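Long-range contacts in TLR1789 protein (Thermosynechococcus elongatus, PDB 2X8X), which probably helps fold and insert beta-barrel proteins into the outer membrane, as an Omp85-family protein whose N-terminal POTRA domains make up this chain: residues A[152-157]-A[188-193]; A[158-163]-A[227-232]; A[181-186]-A[196-201]. All blocks are in the same frame, centred on the assembly; numbering follows the deposited sequence.

Interaction 1 of 3, residues A[152-157]-A[188-193]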
# COMPACT_ATOMS: atom_id res chain seq x y z
N GLY A 152 -4.35 -12.26 2.31
CA GLY A 152 -5.04 -12.94 3.44
C GLY A 152 -5.29 -14.42 3.13
O GLY A 152 -6.39 -14.93 3.31
N VAL A 153 -4.30 -15.10 2.58
CA VAL A 153 -4.38 -16.55 2.27
C VAL A 153 -4.51 -17.37 3.58
O VAL A 153 -3.81 -17.11 4.59
CB VAL A 153 -3.15 -17.05 1.40
CG1 VAL A 153 -3.22 -18.61 1.09
CG2 VAL A 153 -3.07 -16.29 0.09
N VAL A 154 -5.46 -18.31 3.54
CA VAL A 154 -5.73 -19.29 4.61
C VAL A 154 -4.74 -20.45 4.45
O VAL A 154 -4.79 -21.22 3.49
CB VAL A 154 -7.22 -19.74 4.64
CG1 VAL A 154 -7.40 -20.80 5.72
CG2 VAL A 154 -8.14 -18.52 5.02
N GLU A 155 -3.79 -20.51 5.36
CA GLU A 155 -2.79 -21.57 5.45
C GLU A 155 -3.46 -22.83 6.08
O GLU A 155 -3.44 -23.92 5.49
CB GLU A 155 -1.61 -21.06 6.29
CG GLU A 155 -0.28 -21.59 5.87
CD GLU A 155 0.87 -21.06 6.76
OE1 GLU A 155 1.55 -20.09 6.30
OE2 GLU A 155 1.06 -21.60 7.89
N GLN A 156 -4.09 -22.68 7.25
CA GLN A 156 -4.87 -23.78 7.81
C GLN A 156 -6.14 -23.34 8.47
O GLN A 156 -6.39 -22.14 8.70
CB GLN A 156 -4.09 -24.68 8.79
CG GLN A 156 -3.08 -23.94 9.64
CD GLN A 156 -2.22 -24.89 10.50
OE1 GLN A 156 -2.36 -26.10 10.45
NE2 GLN A 156 -1.33 -24.30 11.29
N VAL A 157 -6.96 -24.32 8.76
CA VAL A 157 -8.15 -24.05 9.57
C VAL A 157 -8.12 -25.05 10.71
O VAL A 157 -8.06 -26.26 10.46
CB VAL A 157 -9.48 -24.21 8.76
CG1 VAL A 157 -10.74 -23.95 9.66
CG2 VAL A 157 -9.45 -23.31 7.55
N VAL A 188 -7.59 -20.77 0.24
CA VAL A 188 -8.47 -19.72 -0.29
C VAL A 188 -7.98 -18.42 0.36
O VAL A 188 -7.27 -18.47 1.38
CB VAL A 188 -9.97 -19.92 0.07
CG1 VAL A 188 -10.42 -21.31 -0.36
CG2 VAL A 188 -10.18 -19.72 1.61
N VAL A 189 -8.32 -17.27 -0.24
CA VAL A 189 -8.08 -15.98 0.37
C VAL A 189 -9.31 -15.68 1.26
O VAL A 189 -10.44 -15.70 0.80
CB VAL A 189 -8.03 -14.86 -0.71
CG1 VAL A 189 -7.80 -13.54 -0.08
CG2 VAL A 189 -7.00 -15.17 -1.79
N LEU A 190 -9.07 -15.42 2.52
CA LEU A 190 -10.15 -15.13 3.50
C LEU A 190 -11.14 -14.05 3.02
O LEU A 190 -10.74 -12.92 2.64
CB LEU A 190 -9.49 -14.76 4.85
CG LEU A 190 -10.44 -14.58 6.06
CD1 LEU A 190 -10.97 -15.97 6.38
CD2 LEU A 190 -9.68 -14.06 7.26
N ASN A 191 -12.44 -14.38 3.02
CA ASN A 191 -13.43 -13.42 2.60
C ASN A 191 -14.54 -13.38 3.63
O ASN A 191 -15.05 -14.41 4.00
CB ASN A 191 -14.02 -13.82 1.28
CG ASN A 191 -14.92 -12.78 0.73
OD1 ASN A 191 -15.96 -12.46 1.31
ND2 ASN A 191 -14.52 -12.20 -0.39
N GLN A 192 -14.89 -12.19 4.08
CA GLN A 192 -15.76 -12.05 5.26
C GLN A 192 -17.18 -12.49 4.96
O GLN A 192 -17.91 -12.92 5.88
CB GLN A 192 -15.66 -10.61 5.81
CG GLN A 192 -16.59 -10.29 6.92
CD GLN A 192 -17.62 -9.29 6.45
OE1 GLN A 192 -17.26 -8.24 5.86
NE2 GLN A 192 -18.92 -9.60 6.70
N LYS A 193 -17.55 -12.44 3.67
CA LYS A 193 -18.85 -12.88 3.14
C LYS A 193 -18.95 -14.39 3.23
O LYS A 193 -19.99 -14.94 3.62
CB LYS A 193 -18.97 -12.49 1.65
CG LYS A 193 -19.80 -11.29 1.33
CD LYS A 193 -19.49 -10.10 2.25
CE LYS A 193 -20.78 -9.57 2.90
NZ LYS A 193 -20.75 -8.09 2.79

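Interaction 2 of 3, residues A[158-163]-A[227-232]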
# COMPACT_ATOMS: atom_id res chain seq x y z
N THR A 158 -8.24 -24.52 11.94
CA THR A 158 -8.01 -25.25 13.19
C THR A 158 -9.30 -25.18 13.98
O THR A 158 -9.79 -24.06 14.21
CB THR A 158 -6.92 -24.52 14.08
OG1 THR A 158 -5.75 -24.23 13.28
CG2 THR A 158 -6.56 -25.32 15.43
N TYR A 159 -9.83 -26.33 14.39
CA TYR A 159 -10.97 -26.36 15.32
C TYR A 159 -10.50 -26.46 16.78
O TYR A 159 -9.69 -27.31 17.10
CB TYR A 159 -11.95 -27.53 15.05
CG TYR A 159 -12.34 -27.70 13.61
CD1 TYR A 159 -12.57 -26.58 12.78
CD2 TYR A 159 -12.46 -28.99 13.06
CE1 TYR A 159 -12.85 -26.74 11.43
CE2 TYR A 159 -12.77 -29.17 11.73
CZ TYR A 159 -12.96 -28.05 10.92
OH TYR A 159 -13.29 -28.23 9.60
N ARG A 160 -11.00 -25.60 17.66
CA ARG A 160 -10.69 -25.79 19.08
C ARG A 160 -12.02 -25.95 19.85
O ARG A 160 -12.89 -25.04 19.83
CB ARG A 160 -9.90 -24.58 19.59
CG ARG A 160 -8.58 -24.36 18.90
CD ARG A 160 -7.86 -23.18 19.52
NE ARG A 160 -6.57 -23.09 18.83
CZ ARG A 160 -5.84 -22.00 18.72
NH1 ARG A 160 -6.23 -20.87 19.29
NH2 ARG A 160 -4.72 -22.03 18.04
N PHE A 161 -12.22 -27.11 20.45
CA PHE A 161 -13.43 -27.36 21.21
C PHE A 161 -13.32 -26.90 22.66
O PHE A 161 -12.31 -27.14 23.31
CB PHE A 161 -13.87 -28.82 21.03
CG PHE A 161 -14.20 -29.16 19.57
CD1 PHE A 161 -13.19 -29.46 18.66
CD2 PHE A 161 -15.52 -29.12 19.11
CE1 PHE A 161 -13.47 -29.75 17.29
CE2 PHE A 161 -15.84 -29.43 17.75
CZ PHE A 161 -14.82 -29.72 16.85
N LEU A 162 -14.35 -26.24 23.18
CA LEU A 162 -14.24 -25.60 24.49
C LEU A 162 -15.48 -25.87 25.28
O LEU A 162 -16.56 -25.92 24.68
CB LEU A 162 -14.10 -24.08 24.34
CG LEU A 162 -13.06 -23.50 23.38
CD1 LEU A 162 -13.26 -21.97 23.28
CD2 LEU A 162 -11.58 -23.85 23.70
N ASN A 163 -15.35 -26.06 26.60
CA ASN A 163 -16.54 -26.30 27.46
C ASN A 163 -17.17 -24.96 27.75
O ASN A 163 -16.69 -23.93 27.26
CB ASN A 163 -16.15 -27.00 28.78
CG ASN A 163 -15.12 -26.19 29.62
OD1 ASN A 163 -14.89 -24.98 29.43
ND2 ASN A 163 -14.48 -26.89 30.55
N ILE A 227 -9.04 -19.89 13.15
CA ILE A 227 -9.35 -20.70 14.34
C ILE A 227 -10.85 -20.61 14.50
O ILE A 227 -11.40 -19.49 14.46
CB ILE A 227 -8.75 -20.12 15.65
CG1 ILE A 227 -7.26 -19.72 15.54
CG2 ILE A 227 -9.01 -21.05 16.83
CD1 ILE A 227 -6.34 -20.77 15.10
N LEU A 228 -11.51 -21.76 14.63
CA LEU A 228 -12.92 -21.81 15.04
C LEU A 228 -12.96 -22.28 16.50
O LEU A 228 -12.53 -23.39 16.79
CB LEU A 228 -13.69 -22.77 14.15
CG LEU A 228 -13.91 -22.51 12.66
CD1 LEU A 228 -15.01 -23.44 12.14
CD2 LEU A 228 -14.23 -21.01 12.42
N ASN A 229 -13.47 -21.45 17.41
CA ASN A 229 -13.57 -21.78 18.80
C ASN A 229 -15.02 -22.20 18.97
O ASN A 229 -15.95 -21.37 18.78
CB ASN A 229 -13.29 -20.54 19.65
CG ASN A 229 -11.79 -20.17 19.65
OD1 ASN A 229 -11.00 -20.97 20.03
ND2 ASN A 229 -11.44 -19.00 19.12
N ILE A 230 -15.20 -23.48 19.30
CA ILE A 230 -16.49 -24.09 19.19
C ILE A 230 -16.92 -24.66 20.49
O ILE A 230 -16.16 -25.41 21.07
CB ILE A 230 -16.44 -25.27 18.15
CG1 ILE A 230 -16.09 -24.76 16.74
CG2 ILE A 230 -17.80 -26.00 18.10
CD1 ILE A 230 -15.78 -25.96 15.78
N LYS A 231 -18.14 -24.30 20.93
CA LYS A 231 -18.78 -24.90 22.10
C LYS A 231 -19.97 -25.73 21.63
O LYS A 231 -20.94 -25.17 21.15
CB LYS A 231 -19.19 -23.83 23.13
CG LYS A 231 -18.03 -22.92 23.63
CD LYS A 231 -18.38 -21.87 24.70
CE LYS A 231 -17.38 -20.69 24.54
NZ LYS A 231 -17.17 -19.79 25.71
N GLU A 232 -19.85 -27.07 21.74
CA GLU A 232 -20.87 -28.04 21.33
C GLU A 232 -21.96 -28.13 22.39
O GLU A 232 -21.67 -27.88 23.56
CB GLU A 232 -20.27 -29.43 21.14
CG GLU A 232 -19.25 -29.50 19.98
CD GLU A 232 -18.75 -30.92 19.71
OE1 GLU A 232 -17.69 -31.30 20.25
OE2 GLU A 232 -19.43 -31.65 18.96
O HOH W 1 -17.44 -28.04 23.04

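Interaction 3 of 3, residues A[181-186]-A[196-201]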
# COMPACT_ATOMS: atom_id res chain seq x y z
N GLU A 181 -19.36 -28.11 5.48
CA GLU A 181 -20.21 -26.93 5.43
C GLU A 181 -19.47 -25.68 5.02
O GLU A 181 -20.13 -24.65 4.77
CB GLU A 181 -20.87 -26.69 6.79
CG GLU A 181 -21.72 -27.88 7.20
CD GLU A 181 -22.88 -28.15 6.25
OE1 GLU A 181 -23.51 -27.18 5.71
OE2 GLU A 181 -23.19 -29.35 6.10
N MET A 182 -18.13 -25.76 4.97
CA MET A 182 -17.31 -24.57 4.85
C MET A 182 -16.66 -24.43 3.48
O MET A 182 -15.95 -25.33 3.02
CB MET A 182 -16.22 -24.57 5.93
CG MET A 182 -16.84 -24.43 7.33
SD MET A 182 -15.49 -24.25 8.50
CE MET A 182 -14.74 -22.65 8.00
N ASP A 183 -16.89 -23.29 2.85
CA ASP A 183 -16.08 -22.85 1.68
C ASP A 183 -14.72 -22.26 2.04
O ASP A 183 -13.80 -22.25 1.19
CB ASP A 183 -16.82 -21.78 0.87
CG ASP A 183 -18.05 -22.30 0.16
OD1 ASP A 183 -18.11 -23.52 -0.20
OD2 ASP A 183 -18.95 -21.45 -0.07
N THR A 184 -14.60 -21.67 3.22
CA THR A 184 -13.28 -21.25 3.71
C THR A 184 -12.44 -22.50 4.02
O THR A 184 -12.78 -23.24 4.94
CB THR A 184 -13.44 -20.40 4.99
OG1 THR A 184 -14.34 -19.32 4.71
CG2 THR A 184 -12.09 -19.81 5.46
N GLN A 185 -11.39 -22.76 3.22
CA GLN A 185 -10.56 -24.00 3.30
C GLN A 185 -9.09 -23.57 3.12
O GLN A 185 -8.85 -22.50 2.64
CB GLN A 185 -10.96 -25.05 2.22
CG GLN A 185 -12.41 -25.53 2.37
CD GLN A 185 -12.63 -26.52 3.52
OE1 GLN A 185 -11.67 -27.05 4.07
NE2 GLN A 185 -13.90 -26.80 3.85
N PRO A 186 -8.12 -24.38 3.57
CA PRO A 186 -6.73 -23.99 3.24
C PRO A 186 -6.51 -23.66 1.76
O PRO A 186 -7.12 -24.31 0.88
CB PRO A 186 -5.89 -25.17 3.70
CG PRO A 186 -6.66 -25.74 4.83
CD PRO A 186 -8.18 -25.51 4.52
N GLN A 196 -19.05 -15.58 6.97
CA GLN A 196 -20.44 -15.40 7.39
C GLN A 196 -21.34 -16.51 6.98
O GLN A 196 -22.08 -17.01 7.83
CB GLN A 196 -21.07 -14.18 6.75
CG GLN A 196 -20.37 -12.93 6.98
CD GLN A 196 -20.41 -12.51 8.38
OE1 GLN A 196 -19.81 -13.14 9.27
NE2 GLN A 196 -21.11 -11.38 8.63
N ALA A 197 -21.33 -16.77 5.67
CA ALA A 197 -22.11 -17.83 5.07
C ALA A 197 -21.81 -19.19 5.69
O ALA A 197 -22.72 -20.02 5.95
CB ALA A 197 -21.87 -17.85 3.53
N ASP A 198 -20.54 -19.41 5.95
CA ASP A 198 -20.08 -20.66 6.53
C ASP A 198 -20.64 -20.78 7.95
O ASP A 198 -21.09 -21.85 8.34
CB ASP A 198 -18.54 -20.67 6.69
CG ASP A 198 -17.77 -20.96 5.35
OD1 ASP A 198 -18.38 -21.34 4.31
OD2 ASP A 198 -16.52 -20.80 5.38
N LEU A 199 -20.58 -19.69 8.74
CA LEU A 199 -21.03 -19.73 10.12
C LEU A 199 -22.59 -19.96 10.22
O LEU A 199 -23.10 -20.65 11.13
CB LEU A 199 -20.65 -18.43 10.83
CG LEU A 199 -19.17 -18.19 11.17
CD1 LEU A 199 -19.06 -16.78 11.72
CD2 LEU A 199 -18.80 -19.24 12.21
N ARG A 200 -23.33 -19.37 9.29
CA ARG A 200 -24.75 -19.63 9.09
C ARG A 200 -25.06 -21.09 8.77
O ARG A 200 -26.00 -21.68 9.35
CB ARG A 200 -25.36 -18.65 8.08
CG ARG A 200 -25.44 -17.25 8.76
CD ARG A 200 -26.28 -16.21 8.00
NE ARG A 200 -25.82 -16.12 6.60
CZ ARG A 200 -24.98 -15.20 6.11
NH1 ARG A 200 -24.48 -14.24 6.90
NH2 ARG A 200 -24.64 -15.23 4.82
N ARG A 201 -24.22 -21.71 7.93
CA ARG A 201 -24.40 -23.15 7.67
C ARG A 201 -24.06 -23.95 8.89
O ARG A 201 -24.71 -24.96 9.14
CB ARG A 201 -23.56 -23.65 6.45
CG ARG A 201 -24.21 -23.36 5.10
CD ARG A 201 -23.41 -23.94 3.90
NE ARG A 201 -22.09 -23.33 3.81
CZ ARG A 201 -21.77 -22.22 3.13
NH1 ARG A 201 -22.68 -21.56 2.42
NH2 ARG A 201 -20.53 -21.77 3.14
O HOH W 2 -26.04 -26.38 7.23

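Interaction 1 of 3, residues A[152-157]-A[188-193]
Val154 meets Leu190 through a single methyl, CG2, which lies 4.0 Å from Leu190 CB, touches the CD1 branch of the leucine and also reaches Val188, two residues back along the partner segment. Its position follows from the first torsion of Val154 (chi1 177°), which sends CG1 anti to the backbone N and turns CG2 to the side of that N, where the N-H donates to the other segment. The side chains of Val154 and Leu190 cross obliquely. Val188 differs: its CB points away, but CG2 sits between the backbone N and the carbonyl carbon, where it comes within 4.2 Å of Val154 CG2. Val153 and Val189 face each other mainly through backbone, with CA atoms 4.2 Å apart and their CG2 methyls only loosely in touch; the side chain of Val189 packs on Tyr128.

Two hydrogen bonds flank this single beta bridge. Val154 N donates to Val188 O over 2.8 Å, almost straight at 172°, and Leu190 N gives an equally short bond to Gly152 O. Leu190 CB packs against the same Gly152 O. Gly152, at phi 101°, has a backbone shape in which a CB would press on the carbonyl O of the residue before, a place that calls for glycine. Beyond the bridge, Asn191 is the N-cap of helix 192-205: its OD1 accepts from Lys193 N at 2.8 Å, while ND2 bonds to Asn126 O.

With peptide groups supplying both polar bonds and aliphatic branches the rest, the contact depends on backbone direction and methyl placement, not on charge, and satisfies the bonded peptide groups in a largely buried setting.

Interaction 2 of 3, residues A[158-163]-A[227-232]
Phe161 and Ile230 lie side by side, both pointing to the same face of the sheet, with ring atom CE2 of Phe161 4.0 Å from CG2 of Ile230 and CZ touching the isoleucine's CD1. Tyr159 continues this face beside Leu228, whose CD1 is 4.0 Å from Tyr159 CE1. Helix 175-179 covers both rings, through Ile178.

The backbones run parallel, their axes 4.8 Å apart and inclined by 20°. Thr158 O and Arg160 O accept from Leu228 N and Ile230 N, while Arg160 N and Leu162 N donate to Leu228 O and Ile230 O; the bond from Leu162 is the most bent, at 146°.

On the face of Thr158, Arg160, Ile227 and Asn229, the arginine chain stays extended from CG to NE (chi3 177°), running across Ile227. The isoleucine's CG2 is 3.6 Å from Arg160 CD and sits 3.4 Å above one face of the guanidinium, toward its rim. That group continues to a salt bridge with Glu216, and Thr158 OG1 bonds to Asn225.

At the far end, Glu232 OE1 approaches Phe161 CD2 obliquely at 3.3 Å, while its carboxylate is held by the backbone N-H groups of Arg172 and Thr173. A water takes over where direct pairing stops, donating to Leu162 O and accepting from Glu232 N.

Parallel pairing of the first strand with the last, which in turn pairs antiparallel with strand 208-217, gives the 1-3-2 order of the mixed three-stranded sheet characteristic of POTRA domains.

Interaction 3 of 3, residues A[181-186]-A[196-201]
Met182 and Asp198 bring the loop 181-186 closest to helix 196-201, their CA atoms 5.1 Å apart; the loop passes the helix without regular structure, turning successive N-H groups of Asp183 and Thr184 toward it. Asp198 receives both. Its OD1 accepts from Asp183 N at 2.9 Å, on the syn side but 35° out of the carboxylate plane, and OD2 takes Thr184 N through its syn lone pair at 3.0 Å. Thr184 OG1 adds a third bond, donating to the same OD2 at 2.7 Å, so the carboxylate is fixed in rotation by the loop.

Arg201, one turn on, bends at chi3 (-62°) and donates from NE to Glu181 O over 2.6 Å, with the oxygen in the guanidinium plane. Its NH2 approaches Asp198 OD1 too closely for that link to be trusted in detail; Asp183 OD2, 3.6 Å from Arg201 NH2, lies well out of the plane and acts through charge alone. A water links Glu181 OE1 to Arg201 O.

The loop is thus held between helix and sheet: Met182 and Thr184 pack on Leu228 and Leu226 of strand 224-232, while Leu199 of the helix rests on Val211 and Val213 of strand 208-217.

Overall arrangement
Along the chain the segments come as 152-157, 158-163, 181-186, 188-193, 196-201 and 227-232, so interactions 1 and 2 cross, as do 1 and 3, while interaction 3 is nested inside the loop closed by interaction 2. All three belong to the last of the three POTRA units. Strand 154-161 carries interactions 1 and 2, with centres about 18 Å apart; helix 192-205 is common to 1 and 3, whose centres are about 10 Å apart and which touch through Pro186 and Glu155. Interactions 2 and 3, with centres about 15 Å apart, meet at strand 224-232. Together they join the strand entering this domain, its helices and its final strand into one compact unit.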